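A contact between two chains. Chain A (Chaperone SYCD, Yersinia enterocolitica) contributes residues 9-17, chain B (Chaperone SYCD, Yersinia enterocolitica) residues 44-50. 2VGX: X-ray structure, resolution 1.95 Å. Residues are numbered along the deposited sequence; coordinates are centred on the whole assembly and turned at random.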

ATOM      1  N   THR A   9      15.446   1.308  -0.729  1.00 16.32           N
ATOM      2  CA  THR A   9      14.030   1.637  -0.585  1.00 12.63           C
ATOM      3  C   THR A   9      13.404   0.834   0.557  1.00 11.08           C
ATOM      4  O   THR A   9      13.922  -0.190   0.975  1.00  9.77           O
ATOM      5  CB  THR A   9      13.219   1.336  -1.886  1.00 10.99           C
ATOM      6  OG1 THR A   9      13.225  -0.084  -2.138  1.00 11.75           O
ATOM      7  CG2 THR A   9      13.764   2.091  -3.083  1.00 11.20           C
ATOM      8  N   ILE A  10      12.268   1.297   1.048  1.00  9.87           N
ATOM      9  CA  ILE A  10      11.516   0.581   2.061  1.00  7.62           C
ATOM     10  C   ILE A  10      11.061  -0.787   1.559  1.00  7.32           C
ATOM     11  O   ILE A  10      11.115  -1.762   2.296  1.00  7.91           O
ATOM     12  CB  ILE A  10      10.235   1.408   2.484  1.00  9.47           C
ATOM     13  CG1 ILE A  10      10.604   2.770   3.123  1.00 10.64           C
ATOM     14  CG2 ILE A  10       9.305   0.594   3.395  1.00  8.71           C
ATOM     15  CD1 ILE A  10      11.567   2.698   4.285  1.00 15.26           C
ATOM     16  N   ALA A  11      10.566  -0.857   0.327  1.00  6.84           N
ATOM     17  CA  ALA A  11      10.146  -2.128  -0.231  1.00  8.02           C
ATOM     18  C   ALA A  11      11.317  -3.106  -0.273  1.00 10.13           C
ATOM     19  O   ALA A  11      11.144  -4.239   0.112  1.00  6.92           O
ATOM     20  CB  ALA A  11       9.531  -1.973  -1.652  1.00  8.16           C
ATOM     21  N   MET A  12      12.488  -2.663  -0.726  1.00 11.54           N
ATOM     22  CA  MET A  12      13.676  -3.556  -0.808  1.00 16.98           C
ATOM     23  C   MET A  12      14.054  -4.080   0.573  1.00 17.11           C
ATOM     24  O   MET A  12      14.262  -5.278   0.749  1.00 19.43           O
ATOM     25  CB  MET A  12      14.886  -2.843  -1.387  1.00 18.09           C
ATOM     26  CG  MET A  12      14.823  -2.555  -2.856  1.00 21.88           C
ATOM     27  SD  MET A  12      16.150  -1.423  -3.303  1.00 24.64           S
ATOM     28  CE  MET A  12      17.524  -2.578  -3.025  1.00 25.43           C
ATOM     29  N   LEU A  13      14.113  -3.189   1.562  1.00 16.92           N
ATOM     30  CA  LEU A  13      14.438  -3.587   2.920  1.00 19.23           C
ATOM     31  C   LEU A  13      13.473  -4.651   3.395  1.00 19.03           C
ATOM     32  O   LEU A  13      13.871  -5.626   4.046  1.00 18.78           O
ATOM     33  CB  LEU A  13      14.395  -2.390   3.877  1.00 21.31           C
ATOM     34  CG  LEU A  13      15.623  -1.492   3.976  1.00 25.26           C
ATOM     35  CD1 LEU A  13      15.232  -0.205   4.712  1.00 26.95           C
ATOM     36  CD2 LEU A  13      16.777  -2.202   4.692  1.00 24.95           C
ATOM     37  N   ASN A  14      12.199  -4.494   3.040  1.00 16.52           N
ATOM     38  CA  ASN A  14      11.183  -5.414   3.532  1.00 14.69           C
ATOM     39  C   ASN A  14      10.868  -6.620   2.659  1.00 15.03           C
ATOM     40  O   ASN A  14       9.895  -7.347   2.906  1.00 14.00           O
ATOM     41  CB  ASN A  14       9.921  -4.621   3.826  1.00 16.60           C
ATOM     42  CG  ASN A  14      10.066  -3.791   5.051  1.00 17.09           C
ATOM     43  OD1 ASN A  14       9.836  -4.289   6.150  1.00 18.48           O
ATOM     44  ND2 ASN A  14      10.465  -2.510   4.890  1.00 13.82           N
ATOM     45  N   GLU A  15      11.699  -6.830   1.649  1.00 15.22           N
ATOM     46  CA  GLU A  15      11.563  -7.931   0.699  1.00 19.84           C
ATOM     47  C   GLU A  15      10.225  -7.920  -0.042  1.00 17.79           C
ATOM     48  O   GLU A  15       9.619  -8.966  -0.267  1.00 13.89           O
ATOM     49  CB  GLU A  15      11.836  -9.272   1.405  1.00 22.80           C
ATOM     50  CG  GLU A  15      13.255  -9.315   2.009  1.00 24.73           C
ATOM     51  CD  GLU A  15      13.494 -10.525   2.905  1.00 27.18           C
ATOM     52  OE1 GLU A  15      12.520 -11.084   3.485  1.00 27.69           O
ATOM     53  OE2 GLU A  15      14.686 -10.907   3.034  1.00 31.12           O
ATOM     54  N   ILE A  16       9.759  -6.716  -0.385  1.00 13.66           N
ATOM     55  CA  ILE A  16       8.610  -6.564  -1.267  1.00 12.04           C
ATOM     56  C   ILE A  16       9.215  -6.448  -2.665  1.00 13.71           C
ATOM     57  O   ILE A  16      10.027  -5.548  -2.923  1.00 12.58           O
ATOM     58  CB  ILE A  16       7.806  -5.302  -0.937  1.00 11.12           C
ATOM     59  CG1 ILE A  16       7.107  -5.509   0.429  1.00 14.94           C
ATOM     60  CG2 ILE A  16       6.743  -5.044  -1.999  1.00 11.19           C
ATOM     61  CD1 ILE A  16       6.414  -4.287   0.909  1.00 16.04           C
ATOM     62  N   SER A  17       8.839  -7.372  -3.544  1.00 14.37           N
ATOM     63  CA  SER A  17       9.444  -7.443  -4.859  1.00 18.88           C
ATOM     64  C   SER A  17       8.822  -6.379  -5.766  1.00 19.72           C
ATOM     65  O   SER A  17       7.662  -5.945  -5.565  1.00 17.28           O
ATOM     66  CB  SER A  17       9.234  -8.832  -5.465  1.00 20.41           C
ATOM     67  OG  SER A  17       7.858  -9.075  -5.654  1.00 25.76           O
TER
ATOM     68  N   PHE B  44      -1.363  -7.930   1.587  1.00  6.64           N
ATOM     69  CA  PHE B  44      -1.180  -7.907   3.045  1.00  8.12           C
ATOM     70  C   PHE B  44       0.240  -7.614   3.445  1.00  6.77           C
ATOM     71  O   PHE B  44       0.476  -6.888   4.395  1.00  5.03           O
ATOM     72  CB  PHE B  44      -1.600  -9.240   3.695  1.00  9.03           C
ATOM     73  CG  PHE B  44      -3.084  -9.363   3.881  1.00  9.68           C
ATOM     74  CD1 PHE B  44      -3.781  -8.370   4.577  1.00 10.61           C
ATOM     75  CD2 PHE B  44      -3.778 -10.483   3.404  1.00 10.69           C
ATOM     76  CE1 PHE B  44      -5.149  -8.463   4.757  1.00  9.89           C
ATOM     77  CE2 PHE B  44      -5.166 -10.588   3.584  1.00  8.15           C
ATOM     78  CZ  PHE B  44      -5.844  -9.590   4.259  1.00  8.69           C
ATOM     79  N   GLN B  45       1.202  -8.228   2.766  1.00  6.57           N
ATOM     80  CA  GLN B  45       2.595  -7.909   3.047  1.00  9.71           C
ATOM     81  C   GLN B  45       2.911  -6.398   2.873  1.00  9.05           C
ATOM     82  O   GLN B  45       3.605  -5.797   3.722  1.00  7.28           O
ATOM     83  CB  GLN B  45       3.514  -8.722   2.167  1.00 13.51           C
ATOM     84  CG  GLN B  45       4.942  -8.488   2.496  1.00 19.26           C
ATOM     85  CD  GLN B  45       5.857  -9.398   1.718  1.00 23.48           C
ATOM     86  OE1 GLN B  45       5.638  -9.651   0.526  1.00 25.50           O
ATOM     87  NE2 GLN B  45       6.892  -9.891   2.383  1.00 24.75           N
ATOM     88  N   ALA B  46       2.434  -5.783   1.786  1.00  8.02           N
ATOM     89  CA  ALA B  46       2.614  -4.324   1.591  1.00  7.99           C
ATOM     90  C   ALA B  46       1.921  -3.535   2.705  1.00  7.50           C
ATOM     91  O   ALA B  46       2.453  -2.540   3.191  1.00  7.86           O
ATOM     92  CB  ALA B  46       2.056  -3.870   0.208  1.00  8.26           C
ATOM     93  N   LEU B  47       0.753  -4.010   3.137  1.00  6.53           N
ATOM     94  CA  LEU B  47      -0.015  -3.337   4.190  1.00  6.38           C
ATOM     95  C   LEU B  47       0.754  -3.383   5.525  1.00  8.54           C
ATOM     96  O   LEU B  47       0.804  -2.383   6.249  1.00  8.36           O
ATOM     97  CB  LEU B  47      -1.413  -3.962   4.338  1.00  3.93           C
ATOM     98  CG  LEU B  47      -2.434  -3.646   3.212  1.00  5.96           C
ATOM     99  CD1 LEU B  47      -3.703  -4.507   3.331  1.00  5.25           C
ATOM    100  CD2 LEU B  47      -2.772  -2.152   3.249  1.00  5.52           C
ATOM    101  N   CYS B  48       1.358  -4.538   5.822  1.00  5.34           N
ATOM    102  CA  CYS B  48       2.134  -4.719   7.063  1.00  5.98           C
ATOM    103  C   CYS B  48       3.320  -3.758   7.094  1.00  7.51           C
ATOM    104  O   CYS B  48       3.685  -3.258   8.162  1.00  9.24           O
ATOM    105  CB  CYS B  48       2.638  -6.138   7.187  1.00  4.46           C
ATOM    106  SG  CYS B  48       1.341  -7.341   7.634  1.00  8.09           S
ATOM    107  N   VAL B  49       3.915  -3.509   5.935  1.00  4.83           N
ATOM    108  CA  VAL B  49       5.013  -2.530   5.818  1.00  7.44           C
ATOM    109  C   VAL B  49       4.572  -1.085   6.020  1.00  9.89           C
ATOM    110  O   VAL B  49       5.287  -0.274   6.689  1.00  8.76           O
ATOM    111  CB  VAL B  49       5.767  -2.738   4.494  1.00  8.26           C
ATOM    112  CG1 VAL B  49       6.833  -1.657   4.260  1.00  9.61           C
ATOM    113  CG2 VAL B  49       6.418  -4.139   4.508  1.00  6.55           C
ATOM    114  N   LEU B  50       3.404  -0.766   5.446  1.00  7.88           N
ATOM    115  CA  LEU B  50       2.833   0.579   5.524  1.00  7.66           C
ATOM    116  C   LEU B  50       2.326   0.933   6.906  1.00  8.00           C
ATOM    117  O   LEU B  50       2.442   2.088   7.315  1.00  9.55           O
ATOM    118  CB  LEU B  50       1.762   0.791   4.442  1.00  7.30           C
ATOM    119  CG  LEU B  50       2.269   0.794   2.983  1.00  8.48           C
ATOM    120  CD1 LEU B  50       1.183   0.318   1.959  1.00  8.81           C
ATOM    121  CD2 LEU B  50       2.890   2.152   2.590  1.00  9.79           C
TER
HETATM  122  O   HOH W   1       7.994  -8.600   4.647  1.00 21.76           O

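Contact between a short helix and the turn that follows it in chain A (residues 9-17) and one helical segment of chain B (residues 44-50), two copies of the chaperone SYCD. The two stretches bury 268 Å² between them, counting both sides, and no direct hydrogen bond crosses; packing of apolar side chains and one bridging water hold them together. B:Val49 has the largest covered area of any residue here and touches three residues of chain A. Its CA-to-CB bond points toward chain A, and chi1 is 174° (t). B:Val49 CG1 lies 3.5 Å from A:Ile10 CG2, while B:Val49 CG2 lies 3.6 Å from A:Asn14 CB and 3.6 Å from A:Ile16 CD1; both methyls pack on A:Asn14 and A:Ile16, CG1 also reaching A:Ile10. A beta-branched residue suits this place because its two methyls, fixed close to the backbone, together reach both the helix of chain A and the turn beyond it.

A:Ile16 is the main contributor from chain A and is buried. Its CA-to-CB bond runs sideways to the chain B helix, but chi1 of -69° (m) and chi2 of 174° (t) extend the CG1-CD1 arm so that its end comes nearer. A:Ile16 CD1 thereby reaches B:Val49 CG2 and also sits 3.9 Å from B:Ala46 CA and 4.4 Å from B:Ala46 CB. The small side chain of B:Ala46, directed sideways, accompanies this close approach of the methyl to the alpha carbon. A:Ile10, one helical turn before A:Asn14, directs its CA-to-CB bond toward chain B; with chi1 at -63° (m), it is CG2 that comes closest to the valine, while chi2 is -54° (m).

A:Asn14, the first residue to leave helical phi/psi, combines packing with local bracing. At chi1 -73° (m) and chi2 -85°, its amide turns back along the helix, and A:Asn14 ND2 donates to A:Ile10 O at 2.8 Å with a nearly straight N-H...O angle of 170°. A:Ile10 O also accepts from A:Asn14 N at 3.0 Å. While ND2 is tied to A:Ile10 O, A:Asn14 CB packs 3.6 Å from B:Val49 CG2. A:Glu15 then takes positive phi and psi (59/38), and A:Ile16 N donates to A:Ala11 O at 2.9 Å, tying the turn back to the helix. At the other end, A:Thr9 OG1, with chi1 65° (p), caps the helix by accepting from A:Met12 N at 3.0 Å.

B:Gln45 points its CA-to-CB bond toward chain A and is extended through chi1 -176° (t) and chi2 174° (t). This long, flexible residue serves two kinds of contact: B:Gln45 CG, an aliphatic carbon, lies 4.2 Å from A:Ile16 CG1, and the amide continues to the polar backbone of the turn. B:Gln45 NE2 remains 4.0 Å from A:Asn14 O, and water 1 spans the gap, its oxygen accepting from B:Gln45 NE2 at 2.8 Å and donating to A:Asn14 O at 2.9 Å.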